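Local coordinates for zinc-binding protein TroA (Treponema pallidum, PDB 1K0F) that captures zinc with high affinity in the periplasm and delivers it to the membrane permease of the TroABC ABC transporter for import, at residues A52-L56 with S120-L124; Y149-A154 with V264-D269; R162-T166 with F205-L211. All coordinates share one frame; numbering follows the deposited sequence.

Contact 1 (A52-L56 with S120-L124)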
loop_
_atom_site.group_PDB
_atom_site.type_symbol
_atom_site.label_atom_id
_atom_site.label_comp_id
_atom_site.label_asym_id
_atom_site.label_seq_id
_atom_site.Cartn_x
_atom_site.Cartn_y
_atom_site.Cartn_z
ATOM N N ALA A 52 -0.213 -21.379 10.344
ATOM C CA ALA A 52 -0.751 -21.054 9.030
ATOM C C ALA A 52 -0.426 -22.136 8.018
ATOM O O ALA A 52 0.611 -22.787 8.090
ATOM C CB ALA A 52 -0.203 -19.722 8.555
ATOM N N ASP A 53 -1.343 -22.344 7.086
ATOM C CA ASP A 53 -1.145 -23.315 6.028
ATOM C C ASP A 53 -0.653 -22.523 4.828
ATOM O O ASP A 53 -0.021 -23.061 3.921
ATOM C CB ASP A 53 -2.463 -23.998 5.684
ATOM C CG ASP A 53 -3.102 -24.632 6.877
ATOM O OD1 ASP A 53 -2.379 -25.357 7.604
ATOM O OD2 ASP A 53 -4.308 -24.408 7.085
ATOM N N LEU A 54 -0.950 -21.228 4.845
ATOM C CA LEU A 54 -0.552 -20.338 3.768
ATOM C C LEU A 54 -0.163 -18.980 4.316
ATOM O O LEU A 54 -0.975 -18.306 4.938
ATOM C CB LEU A 54 -1.708 -20.171 2.783
ATOM C CG LEU A 54 -1.572 -19.043 1.768
ATOM C CD1 LEU A 54 -0.426 -19.372 0.832
ATOM C CD2 LEU A 54 -2.865 -18.870 0.995
ATOM N N ILE A 55 1.082 -18.584 4.097
ATOM C CA ILE A 55 1.542 -17.281 4.553
ATOM C C ILE A 55 1.716 -16.389 3.330
ATOM O O ILE A 55 2.364 -16.773 2.352
ATOM C CB ILE A 55 2.879 -17.358 5.307
ATOM C CG1 ILE A 55 2.660 -17.954 6.700
ATOM C CG2 ILE A 55 3.468 -15.959 5.449
ATOM C CD1 ILE A 55 3.950 -18.234 7.441
ATOM N N LEU A 56 1.121 -15.199 3.399
ATOM C CA LEU A 56 1.166 -14.245 2.300
ATOM C C LEU A 56 1.757 -12.904 2.703
ATOM O O LEU A 56 1.379 -12.313 3.716
ATOM C CB LEU A 56 -0.240 -14.030 1.731
ATOM C CG LEU A 56 -0.834 -15.177 0.906
ATOM C CD1 LEU A 56 -2.210 -14.778 0.393
ATOM C CD2 LEU A 56 0.093 -15.522 -0.244
ATOM N N SER A 120 -2.115 -18.881 -4.933
ATOM C CA SER A 120 -1.582 -19.458 -3.704
ATOM C C SER A 120 -2.735 -20.182 -3.014
ATOM O O SER A 120 -2.597 -21.310 -2.527
ATOM C CB SER A 120 -1.055 -18.355 -2.786
ATOM O OG SER A 120 0.329 -18.157 -2.976
ATOM N N LEU A 121 -3.882 -19.511 -2.985
ATOM C CA LEU A 121 -5.079 -20.062 -2.373
ATOM C C LEU A 121 -5.471 -21.364 -3.069
ATOM O O LEU A 121 -5.872 -22.327 -2.420
ATOM C CB LEU A 121 -6.225 -19.048 -2.454
ATOM C CG LEU A 121 -6.080 -17.775 -1.607
ATOM C CD1 LEU A 121 -7.314 -16.906 -1.790
ATOM C CD2 LEU A 121 -5.889 -18.136 -0.129
ATOM N N CYS A 122 -5.342 -21.389 -4.392
ATOM C CA CYS A 122 -5.680 -22.578 -5.164
ATOM C C CYS A 122 -4.732 -23.702 -4.785
ATOM O O CYS A 122 -5.151 -24.838 -4.575
ATOM C CB CYS A 122 -5.564 -22.298 -6.665
ATOM S SG CYS A 122 -6.856 -21.258 -7.364
ATOM N N LYS A 123 -3.448 -23.370 -4.712
ATOM C CA LYS A 123 -2.411 -24.331 -4.344
ATOM C C LYS A 123 -2.726 -24.866 -2.956
ATOM O O LYS A 123 -2.536 -26.042 -2.682
ATOM C CB LYS A 123 -1.037 -23.652 -4.325
ATOM C CG LYS A 123 -0.222 -23.779 -5.606
ATOM C CD LYS A 123 -1.087 -23.964 -6.843
ATOM C CE LYS A 123 -0.305 -23.648 -8.101
ATOM N NZ LYS A 123 -0.616 -24.590 -9.207
ATOM N N LEU A 124 -3.214 -23.988 -2.087
ATOM C CA LEU A 124 -3.571 -24.369 -0.729
ATOM C C LEU A 124 -4.822 -25.262 -0.742
ATOM O O LEU A 124 -4.854 -26.308 -0.092
ATOM C CB LEU A 124 -3.808 -23.106 0.104
ATOM C CG LEU A 124 -4.174 -23.252 1.579
ATOM C CD1 LEU A 124 -3.002 -23.829 2.352
ATOM C CD2 LEU A 124 -4.570 -21.880 2.127
#
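L54 and L56, on strand 54-57 of the four-stranded parallel sheet, meet the last turn of helix 107-124 through S120, L121 and L124. L54 and L124 carry the largest shares of the contact. With L54 CG anti to the backbone N (chi1 167°), its two methyls are set toward the helix and part there: L54 CD2 butts against L121 CD2 at 3.3 Å, the side chains roughly perpendicular, while L54 CD1 reaches S120 CB at 3.8 Å. L124 comes from the end of the helix and reaches across D53 and L54, its CD2 lying 3.4 Å from L54 CB and its CD1 3.4 Å from D53 CB.

This is the layered α/β packing of a Rossmann-like lobe, with the helix covering one side of a sheet; helix and strand axes run nearly antiparallel, at 171°, and approach to 9.6 Å. Branched leucines suit such an interface because each can fill two directions at once. Both L121 and L124 also touch V5 on the adjoining strand 4-7. S120 is small enough to let L56 CD2 settle 3.8 Å from S120 OG, a hydroxyl whose weak hydrogen bond goes back to A116 O in its own helix. At the margin, D53 gives CB of its side chain to the leucine and turns its carboxylate to the backbone of strand 4-7, where OD2 accepts a hydrogen bond from L4 N.

Contact 2 (Y149-A154 with V264-D269)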
loop_
_atom_site.group_PDB
_atom_site.type_symbol
_atom_site.label_atom_id
_atom_site.label_comp_id
_atom_site.label_asym_id
_atom_site.label_seq_id
_atom_site.Cartn_x
_atom_site.Cartn_y
_atom_site.Cartn_z
ATOM N N TYR A 149 -10.811 4.087 -12.833
ATOM C CA TYR A 149 -11.311 5.187 -12.021
ATOM C C TYR A 149 -10.184 6.098 -11.551
ATOM O O TYR A 149 -10.252 7.310 -11.724
ATOM C CB TYR A 149 -12.074 4.610 -10.825
ATOM C CG TYR A 149 -12.547 5.611 -9.791
ATOM C CD1 TYR A 149 -13.820 6.182 -9.874
ATOM C CD2 TYR A 149 -11.748 5.943 -8.693
ATOM C CE1 TYR A 149 -14.288 7.049 -8.887
ATOM C CE2 TYR A 149 -12.207 6.808 -7.701
ATOM C CZ TYR A 149 -13.476 7.353 -7.804
ATOM O OH TYR A 149 -13.944 8.183 -6.812
ATOM N N VAL A 150 -9.145 5.507 -10.969
ATOM C CA VAL A 150 -8.012 6.277 -10.466
ATOM C C VAL A 150 -7.313 7.051 -11.571
ATOM O O VAL A 150 -6.688 8.079 -11.317
ATOM C CB VAL A 150 -6.983 5.371 -9.762
ATOM C CG1 VAL A 150 -5.783 6.196 -9.310
ATOM C CG2 VAL A 150 -7.635 4.681 -8.569
ATOM N N ARG A 151 -7.391 6.550 -12.798
ATOM C CA ARG A 151 -6.767 7.260 -13.901
ATOM C C ARG A 151 -7.722 8.373 -14.306
ATOM O O ARG A 151 -7.321 9.529 -14.410
ATOM C CB ARG A 151 -6.499 6.337 -15.088
ATOM C CG ARG A 151 -5.386 6.869 -15.998
ATOM C CD ARG A 151 -4.904 5.830 -17.010
ATOM N NE ARG A 151 -3.451 5.662 -16.989
ATOM C CZ ARG A 151 -2.840 4.532 -16.640
ATOM N NH1 ARG A 151 -3.552 3.468 -16.282
ATOM N NH2 ARG A 151 -1.515 4.461 -16.652
ATOM N N ARG A 152 -8.984 8.020 -14.529
ATOM C CA ARG A 152 -9.990 9.008 -14.888
ATOM C C ARG A 152 -9.841 10.129 -13.874
ATOM O O ARG A 152 -9.482 11.253 -14.219
ATOM C CB ARG A 152 -11.392 8.398 -14.792
ATOM C CG ARG A 152 -12.536 9.418 -14.816
ATOM C CD ARG A 152 -13.900 8.734 -14.882
ATOM N NE ARG A 152 -13.884 7.429 -14.222
ATOM C CZ ARG A 152 -14.890 6.561 -14.247
ATOM N NH1 ARG A 152 -16.008 6.844 -14.901
ATOM N NH2 ARG A 152 -14.782 5.404 -13.610
ATOM N N LYS A 153 -10.104 9.794 -12.614
ATOM C CA LYS A 153 -9.995 10.731 -11.502
ATOM C C LYS A 153 -8.735 11.590 -11.603
ATOM O O LYS A 153 -8.806 12.817 -11.625
ATOM C CB LYS A 153 -9.989 9.964 -10.180
ATOM C CG LYS A 153 -11.338 9.918 -9.506
ATOM C CD LYS A 153 -11.645 11.245 -8.846
ATOM C CE LYS A 153 -12.967 11.203 -8.108
ATOM N NZ LYS A 153 -13.055 12.286 -7.086
ATOM N N ALA A 154 -7.580 10.942 -11.665
ATOM C CA ALA A 154 -6.326 11.673 -11.768
ATOM C C ALA A 154 -6.414 12.672 -12.915
ATOM O O ALA A 154 -5.969 13.814 -12.791
ATOM C CB ALA A 154 -5.175 10.707 -11.996
ATOM N N VAL A 264 -8.017 2.693 -1.846
ATOM C CA VAL A 264 -7.467 3.437 -2.980
ATOM C C VAL A 264 -8.462 4.482 -3.500
ATOM O O VAL A 264 -8.068 5.547 -3.998
ATOM C CB VAL A 264 -7.088 2.481 -4.132
ATOM C CG1 VAL A 264 -6.620 3.275 -5.330
ATOM C CG2 VAL A 264 -6.006 1.528 -3.669
ATOM N N THR A 265 -9.753 4.179 -3.386
ATOM C CA THR A 265 -10.758 5.113 -3.837
ATOM C C THR A 265 -10.660 6.296 -2.918
ATOM O O THR A 265 -10.737 7.440 -3.354
ATOM C CB THR A 265 -12.169 4.530 -3.744
ATOM O OG1 THR A 265 -12.326 3.524 -4.750
ATOM C CG2 THR A 265 -13.195 5.615 -3.979
ATOM N N HIS A 266 -10.482 6.017 -1.633
ATOM C CA HIS A 266 -10.368 7.084 -0.664
ATOM C C HIS A 266 -9.182 7.940 -1.035
ATOM O O HIS A 266 -9.246 9.167 -0.989
ATOM C CB HIS A 266 -10.125 6.547 0.739
ATOM C CG HIS A 266 -9.407 7.517 1.626
ATOM N ND1 HIS A 266 -10.068 8.387 2.465
ATOM C CD2 HIS A 266 -8.092 7.828 1.719
ATOM C CE1 HIS A 266 -9.188 9.185 3.042
ATOM N NE2 HIS A 266 -7.987 8.871 2.600
ATOM N N ASN A 267 -8.092 7.276 -1.392
ATOM C CA ASN A 267 -6.865 7.975 -1.737
ATOM C C ASN A 267 -7.060 9.001 -2.846
ATOM O O ASN A 267 -6.960 10.201 -2.602
ATOM C CB ASN A 267 -5.774 6.958 -2.104
ATOM C CG ASN A 267 -4.976 6.479 -0.875
ATOM O OD1 ASN A 267 -5.355 6.729 0.277
ATOM N ND2 ASN A 267 -3.869 5.787 -1.126
ATOM N N ILE A 268 -7.346 8.539 -4.063
ATOM C CA ILE A 268 -7.558 9.443 -5.195
ATOM C C ILE A 268 -8.667 10.451 -4.922
ATOM O O ILE A 268 -8.577 11.612 -5.324
ATOM C CB ILE A 268 -7.902 8.659 -6.493
ATOM C CG1 ILE A 268 -7.375 9.423 -7.697
ATOM C CG2 ILE A 268 -9.410 8.467 -6.641
ATOM C CD1 ILE A 268 -5.886 9.401 -7.786
ATOM N N ASP A 269 -9.717 10.023 -4.234
ATOM C CA ASP A 269 -10.794 10.948 -3.941
ATOM C C ASP A 269 -10.156 12.068 -3.148
ATOM O O ASP A 269 -9.985 13.172 -3.641
ATOM C CB ASP A 269 -11.882 10.254 -3.112
ATOM C CG ASP A 269 -12.778 9.371 -3.958
ATOM O OD1 ASP A 269 -12.360 8.999 -5.067
ATOM O OD2 ASP A 269 -13.896 9.046 -3.507
#
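Y149 and I268 reach across from their two helices and pass alongside one another, so that the CG2 methyl of I268 comes obliquely against the tyrosine ring, 3.4 Å from Y149 CE2. The ring is placed there by a CG anti to its own backbone N (chi1 174°), which swings it toward the second helix. K153, one turn on, lays its CG over a face of the ring, toward the rim.

I268 is the knob of the interface, set in a hole formed by Y149, V150, K153 and A154. Its CG1 packs 3.6 Å from K153 CB, and its CD1 meets V150 CG1 at 3.6 Å. A β-branched chain fits well, since its two arms can fill the two sides of the hole. A turn earlier, V150 CG2 touches V264 CG1 at 3.7 Å, one valine set nearly square to the other.

Toward the more exposed margin the contact becomes polar. D269 is modelled with OD1 at the edge of the Y149 ring, where Y149 OH donates to it over a very short 2.5 Å; the exact placement of the carboxylate, and so this distance, is doubtful. K153 NZ lies 3.9 Å from D269 OD1, a long salt bridge.

Helices 129-156 and 260-273 run nearly parallel here, the axes of the two short segments 8° apart and 9.9 Å from each other. This single knob-into-hole fit fastens the C-terminal helix along the long backbone helix that joins the two lobes in this family of metal-binding proteins.

Contact 3 (R162-T166 with F205-L211)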
loop_
_atom_site.group_PDB
_atom_site.type_symbol
_atom_site.label_atom_id
_atom_site.label_comp_id
_atom_site.label_asym_id
_atom_site.label_seq_id
_atom_site.Cartn_x
_atom_site.Cartn_y
_atom_site.Cartn_z
ATOM N N ARG A 162 -1.329 18.022 -10.097
ATOM C CA ARG A 162 -1.032 16.633 -9.775
ATOM C C ARG A 162 0.250 16.432 -8.970
ATOM O O ARG A 162 0.791 15.335 -8.926
ATOM C CB ARG A 162 -0.959 15.815 -11.060
ATOM C CG ARG A 162 -2.300 15.573 -11.733
ATOM C CD ARG A 162 -2.100 14.767 -13.016
ATOM N NE ARG A 162 -3.122 15.016 -14.030
ATOM C CZ ARG A 162 -2.895 15.033 -15.342
ATOM N NH1 ARG A 162 -1.672 14.817 -15.818
ATOM N NH2 ARG A 162 -3.898 15.259 -16.182
ATOM N N VAL A 163 0.741 17.486 -8.337
ATOM C CA VAL A 163 1.952 17.375 -7.529
ATOM C C VAL A 163 1.529 16.960 -6.127
ATOM O O VAL A 163 0.957 17.763 -5.390
ATOM C CB VAL A 163 2.698 18.723 -7.424
ATOM C CG1 VAL A 163 3.902 18.577 -6.519
ATOM C CG2 VAL A 163 3.118 19.199 -8.803
ATOM N N LEU A 164 1.783 15.710 -5.756
ATOM C CA LEU A 164 1.396 15.248 -4.426
ATOM C C LEU A 164 2.567 15.035 -3.473
ATOM O O LEU A 164 3.534 14.341 -3.785
ATOM C CB LEU A 164 0.575 13.955 -4.529
ATOM C CG LEU A 164 0.485 13.035 -3.306
ATOM C CD1 LEU A 164 -0.646 13.466 -2.377
ATOM C CD2 LEU A 164 0.257 11.613 -3.792
ATOM N N VAL A 165 2.470 15.651 -2.305
ATOM C CA VAL A 165 3.496 15.511 -1.289
ATOM C C VAL A 165 2.800 14.816 -0.127
ATOM O O VAL A 165 1.752 15.263 0.343
ATOM C CB VAL A 165 4.053 16.886 -0.850
ATOM C CG1 VAL A 165 5.032 16.706 0.296
ATOM C CG2 VAL A 165 4.745 17.568 -2.023
ATOM N N THR A 166 3.377 13.711 0.325
ATOM C CA THR A 166 2.790 12.937 1.406
ATOM C C THR A 166 3.784 12.573 2.501
ATOM O O THR A 166 4.968 12.891 2.410
ATOM C CB THR A 166 2.203 11.642 0.854
ATOM O OG1 THR A 166 3.096 11.115 -0.133
ATOM C CG2 THR A 166 0.840 11.900 0.218
ATOM N N PHE A 205 9.493 23.994 -1.217
ATOM C CA PHE A 205 9.030 23.410 -2.464
ATOM C C PHE A 205 7.525 23.556 -2.578
ATOM O O PHE A 205 7.003 23.973 -3.607
ATOM C CB PHE A 205 9.385 21.936 -2.521
ATOM C CG PHE A 205 8.562 21.175 -3.495
ATOM C CD1 PHE A 205 8.705 21.404 -4.865
ATOM C CD2 PHE A 205 7.634 20.238 -3.054
ATOM C CE1 PHE A 205 7.935 20.708 -5.794
ATOM C CE2 PHE A 205 6.849 19.527 -3.967
ATOM C CZ PHE A 205 7.001 19.765 -5.350
ATOM N N ILE A 206 6.844 23.216 -1.493
ATOM C CA ILE A 206 5.394 23.287 -1.417
ATOM C C ILE A 206 4.938 24.751 -1.402
ATOM O O ILE A 206 3.855 25.081 -1.891
ATOM C CB ILE A 206 4.881 22.561 -0.140
ATOM C CG1 ILE A 206 5.256 21.081 -0.198
ATOM C CG2 ILE A 206 3.373 22.693 -0.021
ATOM C CD1 ILE A 206 5.345 20.438 1.165
ATOM N N ALA A 207 5.768 25.630 -0.849
ATOM C CA ALA A 207 5.426 27.050 -0.783
ATOM C C ALA A 207 5.689 27.733 -2.123
ATOM O O ALA A 207 4.981 28.663 -2.510
ATOM C CB ALA A 207 6.228 27.728 0.313
ATOM N N GLN A 208 6.714 27.262 -2.820
ATOM C CA GLN A 208 7.070 27.808 -4.109
ATOM C C GLN A 208 5.979 27.412 -5.096
ATOM O O GLN A 208 5.370 28.267 -5.733
ATOM C CB GLN A 208 8.420 27.246 -4.550
ATOM C CG GLN A 208 9.535 28.280 -4.509
ATOM C CD GLN A 208 10.736 27.829 -3.696
ATOM O OE1 GLN A 208 11.459 28.655 -3.116
ATOM N NE2 GLN A 208 10.964 26.519 -3.652
ATOM N N ARG A 209 5.725 26.112 -5.201
ATOM C CA ARG A 209 4.704 25.600 -6.105
ATOM C C ARG A 209 3.304 25.891 -5.572
ATOM O O ARG A 209 2.310 25.664 -6.261
ATOM C CB ARG A 209 4.891 24.093 -6.309
ATOM C CG ARG A 209 6.343 23.679 -6.523
ATOM C CD ARG A 209 6.799 23.974 -7.938
ATOM N NE ARG A 209 5.883 23.409 -8.923
ATOM C CZ ARG A 209 5.790 22.110 -9.193
ATOM N NH1 ARG A 209 6.558 21.247 -8.549
ATOM N NH2 ARG A 209 4.934 21.673 -10.110
ATOM N N LYS A 210 3.229 26.390 -4.341
ATOM C CA LYS A 210 1.949 26.735 -3.719
ATOM C C LYS A 210 0.928 25.591 -3.727
ATOM O O LYS A 210 -0.129 25.712 -4.329
ATOM C CB LYS A 210 1.341 27.953 -4.428
ATOM C CG LYS A 210 1.792 29.298 -3.887
ATOM C CD LYS A 210 2.771 29.969 -4.834
ATOM C CE LYS A 210 3.702 30.928 -4.091
ATOM N NZ LYS A 210 3.356 32.369 -4.321
ATOM N N LEU A 211 1.236 24.493 -3.040
ATOM C CA LEU A 211 0.333 23.339 -2.992
ATOM C C LEU A 211 -0.923 23.567 -2.159
ATOM O O LEU A 211 -0.848 23.860 -0.967
ATOM C CB LEU A 211 1.053 22.110 -2.432
ATOM C CG LEU A 211 2.270 21.528 -3.152
ATOM C CD1 LEU A 211 2.366 20.046 -2.840
ATOM C CD2 LEU A 211 2.168 21.751 -4.659
#
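The F205 ring presents its edge to the strand: V165 CG2 lies in the plane of the ring, 3.5 Å from F205 CE2, and V163 CG1 sits near that plane, 3.5 Å from F205 CZ. The guanidinium of R209 comes in obliquely, bringing NH2 to 3.3 Å from V163 CG2. Its chain is bent at chi2 and chi3 (-78° and -52°), which folds it back to the strand and lets NH1 form a salt bridge with E181 on the neighbouring strand 181-184.

V165 is gripped on both its branches. CG1 meets I206 CD1 at 3.8 Å, whereas CG2 touches the phenylalanine edge and, roughly perpendicular to that, L211 CD1 at 3.5 Å. Valine is apt here, since its β-branch suits an extended strand and offers one methyl to each group of partners. L211 lies beyond the helix yet comes back to the same apolar cluster, because K210 has a positive phi and L211 N bonds to I206 O, the six-to-one hydrogen bond of a Schellman motif. The turn places L211 CD2 4.1 Å from V163 CG1.

Strand 163-166 is thus covered by helix 196-208 and the turn after it, within the C-terminal lobe. The cross-contact is almost wholly apolar, so shape and exclusion of water should hold it, while the arginine spends its charge on E181 and gives the valine mainly van der Waals contact.

The three contacts follow the length of a two-lobed protein. Contact 1 belongs to the N-terminal lobe and its four-stranded sheet, contact 3 to the C-terminal lobe; their centres lie 43 Å apart, on opposite sides of the chain's centre. Contact 1 is completed first along the sequence. Its helix 107-124 is followed, after a short link, by helix 129-156, which runs to contact 2, 31 Å away between centres. Contact 3 falls within the sequence interval that contact 2 spans, 19 Å from it between centres, and A154 O meets R162 NE in a weak hydrogen bond. As in this family generally, helix 129-156 joins the lobes supplying the zinc ligands H37, H102, H168 and D248, vacant here.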